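Local coordinates for protein helix-turn-helix transcriptional regulator (Pseudomonas aeruginosa, PDB 5XHX) that probably binds DNA as a LuxR-family transcriptional regulator, VqsR, seen here as its ligand-binding domain without the C-terminal helix-turn-helix part, at the interface of chains A and B. Coordinates in Å, arbitrary orientation; residue numbers count along the deposited sequence, not the author numbering. Chains: chain A/B, Helix-turn-helix transcriptional regulator.

Contact 1: the interface of chains A and B. Residues chain A 12-13, 16, 20, 165; chain B 12-13, 16, 20, 165.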
ATOM      1  N   TRP A  12      13.563  -4.078  -5.498  1.00 43.27           N
ATOM      2  CA  TRP A  12      12.149  -4.395  -5.350  1.00 42.16           C
ATOM      3  C   TRP A  12      11.489  -3.517  -4.288  1.00 44.54           C
ATOM      4  O   TRP A  12      10.313  -3.153  -4.417  1.00 40.03           O
ATOM      5  CB  TRP A  12      11.975  -5.870  -5.002  1.00 47.19           C
ATOM      6  CG  TRP A  12      10.563  -6.202  -4.622  1.00 49.86           C
ATOM      7  CD1 TRP A  12      10.118  -6.641  -3.411  1.00 52.52           C
ATOM      8  CD2 TRP A  12       9.402  -6.074  -5.454  1.00 54.97           C
ATOM      9  NE1 TRP A  12       8.752  -6.818  -3.442  1.00 54.38           N
ATOM     10  CE2 TRP A  12       8.290  -6.476  -4.686  1.00 51.68           C
ATOM     11  CE3 TRP A  12       9.197  -5.668  -6.779  1.00 53.53           C
ATOM     12  CZ2 TRP A  12       6.995  -6.481  -5.193  1.00 52.22           C
ATOM     13  CZ3 TRP A  12       7.908  -5.675  -7.282  1.00 53.02           C
ATOM     14  CH2 TRP A  12       6.825  -6.080  -6.492  1.00 52.58           C
ATOM     15  N   HIS A  13      12.222  -3.179  -3.224  1.00 41.25           N
ATOM     16  CA  HIS A  13      11.636  -2.357  -2.170  1.00 39.48           C
ATOM     17  C   HIS A  13      11.375  -0.946  -2.666  1.00 34.33           C
ATOM     18  O   HIS A  13      10.358  -0.340  -2.310  1.00 34.34           O
ATOM     19  CB  HIS A  13      12.541  -2.356  -0.938  1.00 33.79           C
ATOM     20  CG  HIS A  13      12.614  -3.687  -0.262  1.00 33.53           C
ATOM     21  ND1 HIS A  13      13.736  -4.488  -0.306  1.00 38.71           N
ATOM     22  CD2 HIS A  13      11.682  -4.384   0.430  1.00 34.82           C
ATOM     23  CE1 HIS A  13      13.502  -5.609   0.354  1.00 32.94           C
ATOM     24  NE2 HIS A  13      12.262  -5.570   0.811  1.00 45.06           N
ATOM     25  N   LEU A  16       8.292  -1.081  -4.899  1.00 32.46           N
ATOM     26  CA  LEU A  16       7.098  -1.115  -4.066  1.00 29.99           C
ATOM     27  C   LEU A  16       6.795   0.264  -3.487  1.00 30.06           C
ATOM     28  O   LEU A  16       5.635   0.689  -3.447  1.00 32.18           O
ATOM     29  CB  LEU A  16       7.281  -2.159  -2.968  1.00 34.57           C
ATOM     30  CG  LEU A  16       6.109  -2.364  -2.013  1.00 38.79           C
ATOM     31  CD1 LEU A  16       4.815  -2.676  -2.776  1.00 39.58           C
ATOM     32  CD2 LEU A  16       6.452  -3.471  -1.020  1.00 36.05           C
ATOM     33  N   LEU A  20       3.266   2.329  -3.928  1.00 29.71           N
ATOM     34  CA  LEU A  20       2.465   2.776  -2.793  1.00 28.39           C
ATOM     35  C   LEU A  20       2.340   4.292  -2.753  1.00 30.67           C
ATOM     36  O   LEU A  20       1.305   4.813  -2.324  1.00 29.97           O
ATOM     37  CB  LEU A  20       3.083   2.260  -1.485  1.00 25.89           C
ATOM     38  CG  LEU A  20       3.069   0.738  -1.370  1.00 32.31           C
ATOM     39  CD1 LEU A  20       3.688   0.246  -0.061  1.00 33.62           C
ATOM     40  CD2 LEU A  20       1.626   0.237  -1.533  1.00 35.83           C
ATOM     41  N   TRP A 165      -1.163  -8.968  -2.611  1.00 26.40           N
ATOM     42  CA  TRP A 165      -1.035  -7.533  -2.438  1.00 28.57           C
ATOM     43  C   TRP A 165      -1.519  -6.743  -3.646  1.00 24.96           C
ATOM     44  O   TRP A 165      -1.861  -5.567  -3.489  1.00 25.74           O
ATOM     45  CB  TRP A 165       0.410  -7.138  -2.088  1.00 26.68           C
ATOM     46  CG  TRP A 165       1.482  -7.532  -3.064  1.00 24.92           C
ATOM     47  CD1 TRP A 165       2.300  -8.617  -2.972  1.00 29.40           C
ATOM     48  CD2 TRP A 165       1.875  -6.830  -4.247  1.00 26.02           C
ATOM     49  NE1 TRP A 165       3.167  -8.648  -4.043  1.00 30.37           N
ATOM     50  CE2 TRP A 165       2.939  -7.553  -4.830  1.00 28.42           C
ATOM     51  CE3 TRP A 165       1.444  -5.649  -4.862  1.00 28.89           C
ATOM     52  CZ2 TRP A 165       3.562  -7.149  -6.014  1.00 28.73           C
ATOM     53  CZ3 TRP A 165       2.057  -5.250  -6.036  1.00 31.20           C
ATOM     54  CH2 TRP A 165       3.106  -6.000  -6.601  1.00 34.49           C
TER
ATOM     55  N   TRP B  12       6.259 -13.721   1.839  1.00 43.27           N
ATOM     56  CA  TRP B  12       6.416 -12.275   1.923  1.00 42.16           C
ATOM     57  C   TRP B  12       5.289 -11.549   1.191  1.00 44.54           C
ATOM     58  O   TRP B  12       4.858 -10.469   1.617  1.00 40.03           O
ATOM     59  CB  TRP B  12       7.771 -11.860   1.357  1.00 47.19           C
ATOM     60  CG  TRP B  12       7.896 -10.372   1.215  1.00 49.86           C
ATOM     61  CD1 TRP B  12       8.043  -9.666   0.058  1.00 52.52           C
ATOM     62  CD2 TRP B  12       7.838  -9.405   2.272  1.00 54.97           C
ATOM     63  NE1 TRP B  12       8.103  -8.316   0.331  1.00 54.38           N
ATOM     64  CE2 TRP B  12       7.979  -8.132   1.682  1.00 51.68           C
ATOM     65  CE3 TRP B  12       7.689  -9.494   3.662  1.00 53.53           C
ATOM     66  CZ2 TRP B  12       7.973  -6.959   2.430  1.00 52.22           C
ATOM     67  CZ3 TRP B  12       7.685  -8.326   4.404  1.00 53.02           C
ATOM     68  CH2 TRP B  12       7.828  -7.076   3.787  1.00 52.58           C
ATOM     69  N   HIS B  13       4.810 -12.114   0.080  1.00 41.25           N
ATOM     70  CA  HIS B  13       3.745 -11.454  -0.669  1.00 39.48           C
ATOM     71  C   HIS B  13       2.445 -11.463   0.115  1.00 34.33           C
ATOM     72  O   HIS B  13       1.694 -10.482   0.085  1.00 34.34           O
ATOM     73  CB  HIS B  13       3.575 -12.115  -2.037  1.00 33.79           C
ATOM     74  CG  HIS B  13       4.745 -11.900  -2.943  1.00 33.53           C
ATOM     75  ND1 HIS B  13       5.633 -12.903  -3.269  1.00 38.71           N
ATOM     76  CD2 HIS B  13       5.206 -10.779  -3.547  1.00 34.82           C
ATOM     77  CE1 HIS B  13       6.574 -12.418  -4.060  1.00 32.94           C
ATOM     78  NE2 HIS B  13       6.337 -11.130  -4.245  1.00 45.06           N
ATOM     79  N   LEU B  16       2.757  -8.841   2.859  1.00 32.46           N
ATOM     80  CA  LEU B  16       2.520  -7.521   2.291  1.00 29.99           C
ATOM     81  C   LEU B  16       1.031  -7.292   2.043  1.00 30.06           C
ATOM     82  O   LEU B  16       0.508  -6.205   2.313  1.00 32.18           O
ATOM     83  CB  LEU B  16       3.334  -7.373   1.009  1.00 34.57           C
ATOM     84  CG  LEU B  16       3.241  -6.031   0.288  1.00 38.79           C
ATOM     85  CD1 LEU B  16       3.586  -4.868   1.225  1.00 39.58           C
ATOM     86  CD2 LEU B  16       4.152  -6.050  -0.938  1.00 36.05           C
ATOM     87  N   LEU B  20      -1.201  -4.183   3.547  1.00 29.71           N
ATOM     88  CA  LEU B  20      -1.935  -3.252   2.696  1.00 28.39           C
ATOM     89  C   LEU B  20      -3.433  -3.310   2.954  1.00 30.67           C
ATOM     90  O   LEU B  20      -4.117  -2.288   2.843  1.00 29.97           O
ATOM     91  CB  LEU B  20      -1.640  -3.556   1.219  1.00 25.89           C
ATOM     92  CG  LEU B  20      -0.179  -3.333   0.837  1.00 32.31           C
ATOM     93  CD1 LEU B  20       0.092  -3.640  -0.637  1.00 33.62           C
ATOM     94  CD2 LEU B  20       0.218  -1.892   1.193  1.00 35.83           C
ATOM     95  N   TRP B 165       9.174   1.775   1.132  1.00 26.40           N
ATOM     96  CA  TRP B 165       7.750   1.504   1.199  1.00 28.57           C
ATOM     97  C   TRP B 165       7.180   1.660   2.601  1.00 24.96           C
ATOM     98  O   TRP B 165       5.971   1.877   2.731  1.00 25.74           O
ATOM     99  CB  TRP B 165       7.419   0.107   0.643  1.00 26.68           C
ATOM    100  CG  TRP B 165       8.093  -1.065   1.296  1.00 24.92           C
ATOM    101  CD1 TRP B 165       9.204  -1.713   0.849  1.00 29.40           C
ATOM    102  CD2 TRP B 165       7.679  -1.749   2.483  1.00 26.02           C
ATOM    103  NE1 TRP B 165       9.525  -2.748   1.700  1.00 30.37           N
ATOM    104  CE2 TRP B 165       8.594  -2.802   2.701  1.00 28.42           C
ATOM    105  CE3 TRP B 165       6.614  -1.586   3.375  1.00 28.89           C
ATOM    106  CZ2 TRP B 165       8.492  -3.674   3.789  1.00 28.73           C
ATOM    107  CZ3 TRP B 165       6.512  -2.445   4.454  1.00 31.20           C
ATOM    108  CH2 TRP B 165       7.449  -3.477   4.652  1.00 34.49           C
TER
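Across the two-fold axis, the indole of B:Trp165 takes a methyl group of A:Leu16 on one face and the backbone of A:His13 at its rim. CD2 of A:Leu16 lies over the five-membered ring, 3.8 Å from its centroid, a CH-pi contact in which the leucine crosses the indole at a slant. The alpha carbon of A:His13 sits at the ring edge, in plane, and its imidazole runs alongside the indole in the same direction, presenting its own edge to CD1 of B:Trp165. There CD2 of A:His13 lies 3.7 Å from CD1 of B:Trp165. Exchanging the chains gives the twin arrangement on A:Trp165.

A:Trp165 and B:Trp165 each reach this place with CG standing between the backbone N and the carbonyl carbon (chi1 58°), which lays the indole against helix 11-21 of the partner. Tryptophan suits the position because one broad plate can meet a histidine at its rim and a leucine on its face. A:Trp12 lies beside the tryptophan of its own chain, with CZ2 of A:Trp165 at its edge and in its plane. The indole nitrogen NE1 of A:Trp12 comes 4.1 Å from NE1 of B:Trp12 across the axis, a distant approach rather than a bond.

Between the two indole plates, A:Leu16 and B:Leu16 fill the centre. With CG anti to the backbone N (chi1 -178°), A:Leu16 points at its symmetry mate, and the two side chains meet tip to tip. Their CD2 methyls are 3.5 Å apart, a tight fit for saturated carbons. One turn further along helix 11-21, A:Leu20 lays CD1 beside CB of B:Trp165, 3.8 Å away. The branched leucine can serve two neighbours at once: its other methyl, CD2, lies 3.7 Å from CD2 of B:Leu20.

Contact 2: the interface of chains A and B. Residues chain A 13-14, 17; chain B 161, 164.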
ATOM      1  N   HIS A  13      12.222  -3.179  -3.224  1.00 41.25           N
ATOM      2  CA  HIS A  13      11.636  -2.357  -2.170  1.00 39.48           C
ATOM      3  C   HIS A  13      11.375  -0.946  -2.666  1.00 34.33           C
ATOM      4  O   HIS A  13      10.358  -0.340  -2.310  1.00 34.34           O
ATOM      5  CB  HIS A  13      12.541  -2.356  -0.938  1.00 33.79           C
ATOM      6  CG  HIS A  13      12.614  -3.687  -0.262  1.00 33.53           C
ATOM      7  ND1 HIS A  13      13.736  -4.488  -0.306  1.00 38.71           N
ATOM      8  CD2 HIS A  13      11.682  -4.384   0.430  1.00 34.82           C
ATOM      9  CE1 HIS A  13      13.502  -5.609   0.354  1.00 32.94           C
ATOM     10  NE2 HIS A  13      12.262  -5.570   0.811  1.00 45.06           N
ATOM     11  N   GLU A  14      12.270  -0.412  -3.508  1.00 33.74           N
ATOM     12  CA  GLU A  14      12.050   0.917  -4.070  1.00 36.55           C
ATOM     13  C   GLU A  14      10.914   0.913  -5.083  1.00 36.70           C
ATOM     14  O   GLU A  14      10.141   1.877  -5.150  1.00 37.82           O
ATOM     15  CB  GLU A  14      13.343   1.459  -4.692  1.00 42.49           C
ATOM     16  CG  GLU A  14      14.179   2.235  -3.670  1.00 42.49           C
ATOM     17  CD  GLU A  14      15.516   2.744  -4.190  1.00 51.15           C
ATOM     18  OE1 GLU A  14      15.929   2.388  -5.317  1.00 57.58           O
ATOM     19  OE2 GLU A  14      16.161   3.516  -3.448  1.00 47.06           O
ATOM     20  N   GLY A  17       7.825   0.990  -3.047  1.00 30.62           N
ATOM     21  CA  GLY A  17       7.581   2.310  -2.479  1.00 31.29           C
ATOM     22  C   GLY A  17       7.000   3.281  -3.492  1.00 30.90           C
ATOM     23  O   GLY A  17       6.089   4.045  -3.181  1.00 28.75           O
TER
ATOM     24  N   LEU B 161      16.705  -0.593   4.185  1.00 26.76           N
ATOM     25  CA  LEU B 161      16.329  -1.282   2.952  1.00 28.07           C
ATOM     26  C   LEU B 161      14.828  -1.196   2.708  1.00 28.29           C
ATOM     27  O   LEU B 161      14.386  -0.983   1.571  1.00 23.13           O
ATOM     28  CB  LEU B 161      16.768  -2.750   3.019  1.00 28.32           C
ATOM     29  CG  LEU B 161      16.647  -3.512   1.692  1.00 33.11           C
ATOM     30  CD1 LEU B 161      17.702  -3.023   0.712  1.00 31.80           C
ATOM     31  CD2 LEU B 161      16.797  -5.015   1.922  1.00 36.52           C
ATOM     32  N   PRO B 164      11.858   2.711   1.857  1.00 27.84           N
ATOM     33  CA  PRO B 164      11.061   3.297   0.762  1.00 29.42           C
ATOM     34  C   PRO B 164       9.568   3.014   0.855  1.00 25.85           C
ATOM     35  O   PRO B 164       8.756   3.937   0.694  1.00 25.01           O
ATOM     36  CB  PRO B 164      11.681   2.666  -0.494  1.00 33.23           C
ATOM     37  CG  PRO B 164      13.075   2.388  -0.118  1.00 33.51           C
ATOM     38  CD  PRO B 164      13.058   2.016   1.342  1.00 27.41           C
TER
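A:His13 and B:Leu161 meet at about a right angle, the imidazole reaching across the leucine side chain. Starting at the root, CB of A:His13 lies 3.4 Å from the carbonyl oxygen O of B:Leu161, and the next atom, CG, is 3.7 Å from that same oxygen. Further out the contact passes to the leucine side chain: ND1 of A:His13 comes 3.7 Å from CG of B:Leu161. At the far side of the ring, CE1 of A:His13 is 3.7 Å from the methyl CD2 of B:Leu161. Histidine suits this place because its CB and CG can lie against the backbone oxygen while the ring carbon CE1 meets a methyl group.

The neighbouring pair is A:Glu14 and B:Pro164. The glutamate chain runs extended beyond CG (chi2 177°), carrying the carboxylate onward while the methylene part is used for packing. Its CG lies 3.7 Å from CG of the proline ring. Proline offers a compact, rigid hydrocarbon surface, and its CB also approaches the main chain of helix 11-21, 3.8 Å from O of A:His13. One turn on, A:Gly17 has no side chain to hold the partner away, and its CA lies 3.8 Å from O of B:Pro164.

In the fold, the site joins helix 11-21, near the start of chain A, to the long helix 153-173, near the end of the modelled part of chain B.

Contact 1 and contact 2 lie side by side, the centres of their C-alpha atoms about 8 Å apart, and share A:His13. Both pair helix 11-21 of one chain with helix 153-173 of the other, but contact 1 includes the two-fold axis, where the first helices also meet each other, while contact 2 lies to one side and recurs with the chains exchanged. In these patches, segments near the two ends of the modelled sequence face each other across the deposited dimer. Such pairing would fit a DNA-binding regulator that acts as a dimer, although the structure alone does not show that this is the biological assembly.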